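Local coordinates for protein probable transcriptional regulator phnF (Escherichia coli, PDB 2FA1) that is probably a transcriptional regulator, encoded in an operon for alkylphosphonate uptake and C-P lyase, this chain being its C-terminal, effector-binding UTRA domain, at residues A[22-25]-A[26-29]; A[31-34]-A[35-38]; A[73-76]-A[77-81]; A[86-89]-A[90-93]; A[119-122]-A[123-126]. All blocks are in the same frame, centred on the assembly; numbering follows the deposited sequence.

Interaction 1. Residues A[22-25]-A[26-29]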
# COMPACT_ATOMS: atom_id res chain seq x y z
N SER A 22 -17.17 11.53 -1.96
CA SER A 22 -17.18 11.25 -0.49
C SER A 22 -18.14 12.19 0.19
O SER A 22 -18.38 13.31 -0.30
CB SER A 22 -15.82 11.31 0.15
OG SER A 22 -15.45 12.63 0.35
N GLU A 23 -18.79 11.66 1.23
CA GLU A 23 -19.70 12.48 2.07
C GLU A 23 -19.11 12.72 3.42
O GLU A 23 -18.48 11.84 3.99
CB GLU A 23 -20.98 11.74 2.27
CG GLU A 23 -21.75 11.55 1.00
CD GLU A 23 -22.47 12.81 0.56
OE1 GLU A 23 -22.69 13.75 1.37
OE2 GLU A 23 -22.85 12.81 -0.62
N LYS A 24 -19.36 13.89 3.99
CA LYS A 24 -18.99 14.14 5.41
C LYS A 24 -19.93 13.42 6.31
O LYS A 24 -21.17 13.65 6.24
CB LYS A 24 -19.03 15.68 5.70
CG LYS A 24 -18.45 15.92 7.12
CD LYS A 24 -18.36 17.46 7.42
CE LYS A 24 -19.76 18.13 7.56
NZ LYS A 24 -19.58 19.57 8.01
N LEU A 25 -19.35 12.72 7.27
CA LEU A 25 -20.11 12.09 8.35
C LEU A 25 -20.07 12.95 9.59
O LEU A 25 -21.06 13.02 10.30
CB LEU A 25 -19.47 10.74 8.71
CG LEU A 25 -20.09 9.53 7.87
CD1 LEU A 25 -20.39 9.75 6.52
CD2 LEU A 25 -19.31 8.23 8.28
N LEU A 26 -18.98 13.66 9.84
CA LEU A 26 -18.95 14.49 11.04
C LEU A 26 -17.83 15.48 10.89
O LEU A 26 -16.84 15.18 10.26
CB LEU A 26 -18.66 13.58 12.24
CG LEU A 26 -19.09 13.75 13.73
CD1 LEU A 26 -17.88 14.01 14.60
CD2 LEU A 26 -20.34 14.57 14.14
N SER A 27 -18.03 16.69 11.44
CA SER A 27 -16.93 17.71 11.58
C SER A 27 -17.09 18.26 13.00
O SER A 27 -18.22 18.77 13.33
CB SER A 27 -17.00 18.86 10.54
OG SER A 27 -18.33 19.33 10.44
N VAL A 28 -16.08 18.01 13.84
CA VAL A 28 -16.18 18.42 15.24
C VAL A 28 -14.85 18.87 15.76
O VAL A 28 -13.83 18.53 15.19
CB VAL A 28 -16.70 17.24 16.13
CG1 VAL A 28 -18.18 16.95 15.83
CG2 VAL A 28 -15.81 16.02 16.16
N LEU A 29 -14.84 19.68 16.83
CA LEU A 29 -13.59 19.84 17.56
C LEU A 29 -13.54 18.79 18.65
O LEU A 29 -14.55 18.54 19.35
CB LEU A 29 -13.55 21.25 18.14
CG LEU A 29 -13.54 22.39 17.09
CD1 LEU A 29 -14.10 23.74 17.63
CD2 LEU A 29 -12.15 22.59 16.63

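Interaction 2. Residues A[31-34]-A[35-38]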
# COMPACT_ATOMS: atom_id res chain seq x y z
N PRO A 31 -10.73 16.56 21.68
CA PRO A 31 -9.39 16.27 22.16
C PRO A 31 -8.66 15.19 21.37
O PRO A 31 -9.27 14.18 21.01
CB PRO A 31 -9.66 15.78 23.62
CG PRO A 31 -10.89 16.46 23.96
CD PRO A 31 -11.74 16.31 22.72
N ALA A 32 -7.38 15.43 21.06
CA ALA A 32 -6.49 14.50 20.39
C ALA A 32 -6.19 13.28 21.29
O ALA A 32 -5.79 13.41 22.47
CB ALA A 32 -5.22 15.19 19.99
N SER A 33 -6.44 12.11 20.73
CA SER A 33 -5.99 10.85 21.33
C SER A 33 -4.47 10.73 21.29
O SER A 33 -3.81 11.48 20.61
CB SER A 33 -6.62 9.69 20.56
OG SER A 33 -6.07 9.59 19.28
N GLY A 34 -3.89 9.76 22.00
CA GLY A 34 -2.45 9.65 21.98
C GLY A 34 -1.87 9.42 20.62
O GLY A 34 -0.89 10.06 20.29
N HIS A 35 -2.50 8.59 19.77
CA HIS A 35 -2.00 8.33 18.39
C HIS A 35 -2.12 9.58 17.53
O HIS A 35 -1.20 9.88 16.73
CB HIS A 35 -2.52 6.98 17.69
CG HIS A 35 -3.73 7.08 16.77
ND1 HIS A 35 -3.72 6.58 15.47
CD2 HIS A 35 -5.02 7.44 17.01
CE1 HIS A 35 -4.92 6.74 14.92
NE2 HIS A 35 -5.73 7.27 15.83
N VAL A 36 -3.25 10.27 17.67
CA VAL A 36 -3.47 11.47 16.86
C VAL A 36 -2.47 12.59 17.27
O VAL A 36 -1.85 13.27 16.40
CB VAL A 36 -4.93 11.99 16.96
CG1 VAL A 36 -5.06 13.41 16.31
CG2 VAL A 36 -5.89 11.02 16.29
N ALA A 37 -2.37 12.83 18.55
CA ALA A 37 -1.37 13.81 19.08
C ALA A 37 0.08 13.48 18.67
O ALA A 37 0.85 14.37 18.21
CB ALA A 37 -1.52 13.91 20.58
N ASP A 38 0.49 12.20 18.75
CA ASP A 38 1.82 11.83 18.22
C ASP A 38 2.00 12.09 16.79
O ASP A 38 3.01 12.56 16.38
CB ASP A 38 2.11 10.33 18.40
CG ASP A 38 2.71 9.99 19.78
OD1 ASP A 38 3.32 10.90 20.43
OD2 ASP A 38 2.52 8.83 20.22

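Interaction 3. Residues A[73-76]-A[77-81]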
# COMPACT_ATOMS: atom_id res chain seq x y z
N THR A 73 -7.61 27.27 13.47
CA THR A 73 -8.07 28.40 12.68
C THR A 73 -8.63 27.95 11.36
O THR A 73 -9.23 28.77 10.61
CB THR A 73 -7.04 29.47 12.36
OG1 THR A 73 -6.00 29.04 11.51
CG2 THR A 73 -6.53 30.08 13.72
N LEU A 74 -8.43 26.66 11.05
CA LEU A 74 -9.19 26.19 9.87
C LEU A 74 -10.66 25.88 10.12
O LEU A 74 -11.38 25.52 9.21
CB LEU A 74 -8.52 24.94 9.26
CG LEU A 74 -7.05 25.02 8.80
CD1 LEU A 74 -6.53 23.68 8.38
CD2 LEU A 74 -7.06 25.93 7.51
N TRP A 75 -11.12 26.01 11.37
CA TRP A 75 -12.47 25.63 11.67
C TRP A 75 -13.58 26.35 10.86
O TRP A 75 -14.56 25.68 10.50
CB TRP A 75 -12.62 25.68 13.22
CG TRP A 75 -13.94 25.27 13.74
CD1 TRP A 75 -14.76 26.01 14.55
CD2 TRP A 75 -14.61 24.00 13.54
NE1 TRP A 75 -15.93 25.31 14.86
CE2 TRP A 75 -15.85 24.06 14.25
CE3 TRP A 75 -14.28 22.83 12.79
CZ2 TRP A 75 -16.74 22.98 14.27
CZ3 TRP A 75 -15.18 21.73 12.80
CH2 TRP A 75 -16.41 21.82 13.53
N PRO A 76 -13.49 27.69 10.65
CA PRO A 76 -14.51 28.35 9.81
C PRO A 76 -14.66 27.66 8.42
O PRO A 76 -15.79 27.50 7.91
CB PRO A 76 -13.93 29.81 9.67
CG PRO A 76 -13.28 29.98 11.05
CD PRO A 76 -12.51 28.70 11.15
N THR A 77 -13.53 27.15 7.90
CA THR A 77 -13.58 26.51 6.60
C THR A 77 -14.08 25.10 6.71
O THR A 77 -15.02 24.69 6.02
CB THR A 77 -12.20 26.55 5.97
OG1 THR A 77 -11.86 27.91 5.70
CG2 THR A 77 -12.15 25.69 4.60
N LEU A 78 -13.42 24.31 7.55
CA LEU A 78 -13.70 22.86 7.58
C LEU A 78 -15.12 22.50 8.06
O LEU A 78 -15.71 21.46 7.67
CB LEU A 78 -12.61 22.13 8.37
CG LEU A 78 -11.26 22.15 7.70
CD1 LEU A 78 -10.24 21.52 8.63
CD2 LEU A 78 -11.23 21.49 6.24
N GLN A 79 -15.64 23.29 9.03
CA GLN A 79 -17.01 22.99 9.47
C GLN A 79 -18.03 23.12 8.34
O GLN A 79 -19.05 22.50 8.43
CB GLN A 79 -17.41 23.90 10.62
CG GLN A 79 -17.76 25.32 10.18
CD GLN A 79 -17.91 26.27 11.41
OE1 GLN A 79 -16.92 26.72 12.04
NE2 GLN A 79 -19.17 26.65 11.67
N ARG A 80 -17.68 23.85 7.26
CA ARG A 80 -18.54 24.06 6.10
C ARG A 80 -18.39 23.02 5.04
O ARG A 80 -19.18 23.04 4.03
CB ARG A 80 -18.30 25.48 5.56
CG ARG A 80 -18.74 26.57 6.59
CD ARG A 80 -18.50 28.08 6.12
NE ARG A 80 -19.36 29.02 6.93
CZ ARG A 80 -19.10 29.45 8.19
NH1 ARG A 80 -18.00 29.12 8.86
NH2 ARG A 80 -20.00 30.24 8.81
N PHE A 81 -17.48 22.05 5.22
CA PHE A 81 -17.36 20.97 4.18
C PHE A 81 -18.60 20.09 4.21
O PHE A 81 -19.06 19.76 5.27
CB PHE A 81 -16.08 20.17 4.42
CG PHE A 81 -15.97 18.94 3.55
CD1 PHE A 81 -15.66 19.09 2.20
CD2 PHE A 81 -16.25 17.69 4.08
CE1 PHE A 81 -15.56 17.94 1.35
CE2 PHE A 81 -16.15 16.55 3.25
CZ PHE A 81 -15.81 16.72 1.91
O HOH W 1 -10.42 28.80 7.90

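Interaction 4. Residues A[86-89]-A[90-93]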
# COMPACT_ATOMS: atom_id res chain seq x y z
N LEU A 86 -12.31 16.45 -0.01
CA LEU A 86 -11.97 17.40 1.12
C LEU A 86 -10.69 18.20 0.80
O LEU A 86 -10.61 19.42 1.12
CB LEU A 86 -11.77 16.60 2.43
CG LEU A 86 -11.33 17.45 3.63
CD1 LEU A 86 -12.32 18.56 3.92
CD2 LEU A 86 -11.27 16.51 4.88
N HIS A 87 -9.66 17.61 0.15
CA HIS A 87 -8.47 18.42 -0.13
C HIS A 87 -8.73 19.49 -1.20
O HIS A 87 -8.28 20.63 -1.06
CB HIS A 87 -7.27 17.53 -0.36
CG HIS A 87 -6.78 16.86 0.91
ND1 HIS A 87 -5.56 16.21 0.98
CD2 HIS A 87 -7.31 16.80 2.15
CE1 HIS A 87 -5.39 15.75 2.22
NE2 HIS A 87 -6.44 16.10 2.94
N ASP A 88 -9.58 19.16 -2.20
CA ASP A 88 -9.95 20.15 -3.20
C ASP A 88 -10.77 21.28 -2.52
O ASP A 88 -10.57 22.44 -2.83
CB ASP A 88 -10.73 19.52 -4.36
CG ASP A 88 -9.89 18.57 -5.22
OD1 ASP A 88 -8.65 18.59 -5.16
OD2 ASP A 88 -10.53 17.80 -5.97
N PHE A 89 -11.68 20.93 -1.62
CA PHE A 89 -12.46 21.94 -0.91
C PHE A 89 -11.53 22.85 -0.11
O PHE A 89 -11.62 24.06 -0.21
CB PHE A 89 -13.39 21.24 0.07
CG PHE A 89 -14.21 22.22 0.91
CD1 PHE A 89 -15.27 22.90 0.36
CD2 PHE A 89 -13.87 22.45 2.23
CE1 PHE A 89 -15.98 23.81 1.13
CE2 PHE A 89 -14.62 23.34 3.02
CZ PHE A 89 -15.66 23.98 2.44
N LEU A 90 -10.63 22.26 0.67
CA LEU A 90 -9.69 23.10 1.47
C LEU A 90 -8.87 24.04 0.55
O LEU A 90 -8.69 25.25 0.86
CB LEU A 90 -8.77 22.17 2.20
CG LEU A 90 -7.70 22.86 3.07
CD1 LEU A 90 -8.32 23.80 4.13
CD2 LEU A 90 -6.68 21.87 3.74
N ARG A 91 -8.41 23.48 -0.59
CA ARG A 91 -7.58 24.28 -1.51
C ARG A 91 -8.39 25.38 -2.13
O ARG A 91 -7.92 26.55 -2.14
CB ARG A 91 -6.90 23.41 -2.58
CG ARG A 91 -5.83 24.28 -3.35
CD ARG A 91 -5.36 23.53 -4.56
NE ARG A 91 -6.53 23.36 -5.41
CZ ARG A 91 -7.09 22.21 -5.75
NH1 ARG A 91 -6.56 21.03 -5.36
NH2 ARG A 91 -8.20 22.26 -6.48
N GLU A 92 -9.62 25.05 -2.55
CA GLU A 92 -10.47 26.09 -3.19
C GLU A 92 -10.81 27.20 -2.21
O GLU A 92 -10.91 28.40 -2.60
CB GLU A 92 -11.75 25.51 -3.67
CG GLU A 92 -11.49 24.57 -4.89
CD GLU A 92 -12.76 23.88 -5.34
OE1 GLU A 92 -13.73 24.63 -5.63
OE2 GLU A 92 -12.81 22.61 -5.39
N GLN A 93 -11.03 26.84 -0.96
CA GLN A 93 -11.40 27.82 0.03
C GLN A 93 -10.23 28.62 0.61
O GLN A 93 -10.49 29.80 1.01
CB GLN A 93 -12.14 27.12 1.26
CG GLN A 93 -13.50 26.48 0.94
CD GLN A 93 -14.53 27.54 0.57
OE1 GLN A 93 -15.07 27.48 -0.52
NE2 GLN A 93 -14.77 28.50 1.44

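Interaction 5. Residues A[119-122]-A[123-126]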
# COMPACT_ATOMS: atom_id res chain seq x y z
N GLU A 119 -19.93 -1.23 8.04
CA GLU A 119 -21.08 -2.08 7.81
C GLU A 119 -20.64 -3.41 7.18
O GLU A 119 -21.13 -3.83 6.05
CB GLU A 119 -22.14 -1.33 6.93
CG GLU A 119 -22.55 -0.00 7.60
CD GLU A 119 -23.39 0.93 6.68
OE1 GLU A 119 -23.48 0.54 5.50
OE2 GLU A 119 -23.87 1.99 7.18
N ILE A 120 -19.71 -4.08 7.86
CA ILE A 120 -19.17 -5.37 7.35
C ILE A 120 -19.12 -6.39 8.44
O ILE A 120 -19.15 -6.00 9.57
CB ILE A 120 -17.77 -5.20 6.76
CG1 ILE A 120 -16.93 -4.41 7.74
CG2 ILE A 120 -17.90 -4.51 5.34
CD1 ILE A 120 -15.58 -4.17 7.36
N PRO A 121 -19.02 -7.69 8.11
CA PRO A 121 -18.95 -8.74 9.09
C PRO A 121 -17.66 -8.75 9.85
O PRO A 121 -16.59 -8.22 9.41
CB PRO A 121 -19.06 -10.05 8.26
CG PRO A 121 -18.97 -9.73 6.94
CD PRO A 121 -18.98 -8.22 6.74
N ASN A 122 -17.77 -9.34 11.04
CA ASN A 122 -16.64 -9.59 11.86
C ASN A 122 -15.52 -10.24 11.02
O ASN A 122 -15.75 -11.15 10.23
CB ASN A 122 -17.11 -10.48 13.02
CG ASN A 122 -16.08 -10.59 14.08
OD1 ASN A 122 -15.36 -9.62 14.36
ND2 ASN A 122 -15.93 -11.78 14.65
N MET A 123 -14.30 -9.74 11.20
CA MET A 123 -13.04 -10.28 10.61
C MET A 123 -12.85 -9.98 9.10
O MET A 123 -11.88 -10.42 8.44
CB MET A 123 -12.89 -11.79 10.92
CG MET A 123 -12.92 -12.01 12.46
SD MET A 123 -11.56 -11.21 13.35
CE MET A 123 -10.24 -12.19 12.72
N SER A 124 -13.72 -9.13 8.56
CA SER A 124 -13.61 -8.78 7.13
C SER A 124 -12.28 -8.04 6.89
O SER A 124 -11.98 -7.14 7.72
CB SER A 124 -14.72 -7.81 6.72
OG SER A 124 -15.91 -8.47 6.70
N PRO A 125 -11.40 -8.50 5.96
CA PRO A 125 -10.13 -7.75 5.73
C PRO A 125 -10.25 -6.29 5.22
O PRO A 125 -10.96 -6.00 4.20
CB PRO A 125 -9.39 -8.62 4.69
CG PRO A 125 -9.86 -9.95 4.97
CD PRO A 125 -11.36 -9.76 5.20
N LEU A 126 -9.49 -5.41 5.90
CA LEU A 126 -9.47 -3.97 5.57
C LEU A 126 -8.05 -3.55 5.22
O LEU A 126 -7.11 -4.11 5.84
CB LEU A 126 -9.90 -3.10 6.73
CG LEU A 126 -11.21 -3.30 7.46
CD1 LEU A 126 -11.21 -2.37 8.70
CD2 LEU A 126 -12.27 -3.00 6.46

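Interaction 1. Residues A[22-25]-A[26-29]
Between Lys24 and Ser27 the edge strand 23-31 is broken by a classic beta bulge: Leu25 and Leu26 both face Arg52 of the next strand, and the axes of residues 23-25 and 26-29 turn by 45° from one to the other. Leu25 has near-helical backbone angles, the extra residue that makes the kink. The bend lets Lys24 and Ser27 meet on one side of the strand. In the conformer described, one of two modelled, the lysine leaves with CG opposite the backbone N (chi1 -172°), passes over the backbone with CG 3.6 Å from Leu26 N, then bends at chi3. CD runs alongside the serine, 3.7 Å from Ser27 CB, and the ammonium arrives at the hydroxyl: Lys24 NZ donates to Ser27 OG over 2.7 Å. A weak hydrogen bond from the same nitrogen to Phe81 O gives the ammonium a second acceptor. Leu25 turns the other way and packs on Arg52 and Leu54. The strand lies at one border of the antiparallel sheet within this chain, paired with strand 47-57; Ser27 also touches Leu51 there, and Trp75 of helix 75-78 touches Ser27 and Leu29.

Interaction 2. Residues A[31-34]-A[35-38]
Ser33 is the N-cap of helix 34-40, and its side chain meets Val36 in the first turn as the chain leaves strand 23-31. The hydroxyl stands between the backbone N and the carbonyl carbon (chi1 70°), a rotation that swings it back over the helix start. From there Ser33 OG accepts from Val36 N in a weak capping bond of 3.3 Å, fairly straight at 160°. The same oxygen lies against the valine side chain, with Val36 CG2 also 3.3 Å from Ser33 OG. The backbone of the cap residue opens the regular helical ladder. Ala37 N donates to Ser33 O at 2.9 Å, meeting the carbonyl nearly head-on, and one residue later Asp38 N donates to Gly34 O at 3.0 Å.

Ala32, just before the cap, adds an apolar contact. It points its methyl at the helix, where Ala32 CB lies 4.0 Å from Ala37 CB and 4.1 Å from Val36 CG1. Ile42 touches both alanines and Val48 touches Ala32, which bonds through its backbone to Gly45 and Glu46. His35 meets Tyr144 edge-to-face, and Asp38 packs on Asn4 of the second subunit. With Ser33 as N-cap, Ala32 and Ala37 occupy the N' and N4 positions, and their contact is that of a minimal, alanine-alanine hydrophobic staple; capping bond and staple together mark the start of helix 34-40, the short helix that follows the edge strand of the UTRA domain.

Interaction 3. Residues A[73-76]-A[77-81]
Trp75 and Gln79 meet ring to chain one helical turn apart, by a CH-pi contact. Gln79 CB sits over the six-membered ring of Trp75, 3.6 Å from its centroid and only 7° off the ring normal. A chi1 of -178° places the indole CG opposite the backbone N, which brings the ring to Gln79, and the glutamine crosses it at about a right angle. The other apolar contact is slighter, Leu74 CB touching Leu78 CD1 at 3.9 Å. The indole also touches Ile49, Ser27 and Leu29, which ties the helix to the sheet.

Backbone hydrogen bonds define a short helix, 75-78, entered from a 3-10 turn and left through a type I beta turn from Leu78 to Phe81. Leu74 O marks the change of winding, since it takes a weak bond from Thr77 N and a straight one from Leu78 N, the latter at 2.9 Å. Gln79 N then bonds to Trp75 O.

Two polar side chains return to the backbone. Arg80 runs extended from CG to NE, then folds its head back, and NH1 donates to Pro76 O over 2.9 Å at 168°; the oxygen lies in the guanidinium plane, while the nitrogen comes to the carbonyl from the side. Thr77 OG1 reaches backward through water 1, which is 2.8 Å from it and donates to Thr73 O at 3.0 Å.

Interaction 4. Residues A[86-89]-A[90-93]
Phe89 and Gln93 pack one turn apart on helix 86-94, an alpha-helix whose i to i+4 bonds include Gln93 N to Phe89 O at 2.9 Å. Gln93 is the side chain to follow. Its CB lies 3.4 Å from Phe89 O. With chi1 at -65° the next carbon, CG, falls opposite its own carbonyl carbon and settles over one face of the phenylalanine ring, 3.7 Å from the centroid and toward the rim: a CH-pi contact. A bend at chi2 carries the amide out past the ring's rim, where CD is 4.0 Å from Phe89 CE1. The amide plane is only 14° from the ring plane, so the two flat groups lie nearly parallel, and at the tip OE1 still lies near CE1. Phe81 meets the same phenylalanine edge-to-face, and Thr77 touches both residues.

Of the other residues, His87 NE2 bonds to Glu143 and Leu90 packs on Leu98. Around the helix Asp88 and Arg91 lie side by side in a salt bridge. The arginine bends at chi3 to bring NH1 within 3.2 Å of Asp88 OD1, which it meets from above the carboxylate plane, 36° out of it.

Interaction 5. Residues A[119-122]-A[123-126]
With chi1 at -71°, Ser124 sets its OG opposite its own carbonyl carbon and turns it back over Pro121, while Ile120 holds CG1 flanked by both backbone neighbours (chi1 48°) and sends CD1 toward Leu126. The backbone between them is a type II beta turn from Pro121 to Ser124, with Met123 at positive phi (76°) in the third position. Pro121 O is held twice by one residue: Ser124 N closes the turn at 3.1 Å, and Ser124 OG donates to the same oxygen at 2.8 Å. Both donors approach from one face of the carbonyl plane. The hydroxyl is also pressed against the proline ring, with Pro121 CD 3.1 Å from Ser124 OG. Ile120 CD1 touches Leu126 CD2 at 3.6 Å and Ser124 CB at 3.8 Å. At the outer corner Asn122 and Met123 run alongside each other, Asn122 ND2 being 3.7 Å from Met123 CG.

A Schellman motif with Glu119 as its positive-phi residue ends helix 113-118 just before this turn, and Glu119 forms a salt bridge with Arg56. Beyond the turn strand 125-135 begins; Leu126 packs on Leu118 and Glu114 of the helix and pairs through its backbone with Arg108 of strand 98-109, while Pro125 touches Arg109 of the second subunit.

In the fold
The five contacts follow one another along the chain without overlap, all in the UTRA domain. Interactions 1, 3 and 4 form one neighbourhood: interactions 3 and 4 have centres about 10 Å apart, interactions 1 and 3 about 11 Å, and residues 73-81 touch both the edge strand 23-31 and helix 86-94. Interaction 2 continues directly from strand 23-31 into helix 34-40, its centre about 18 Å from that of interaction 1. Interaction 5 leads into strand 125-135 of the same six-stranded antiparallel sheet, across the chain's centre from interactions 3 and 4, their centres about 32 and 31 Å away. Interactions 2 and 5 also touch the second subunit, through Asp38 and Pro125.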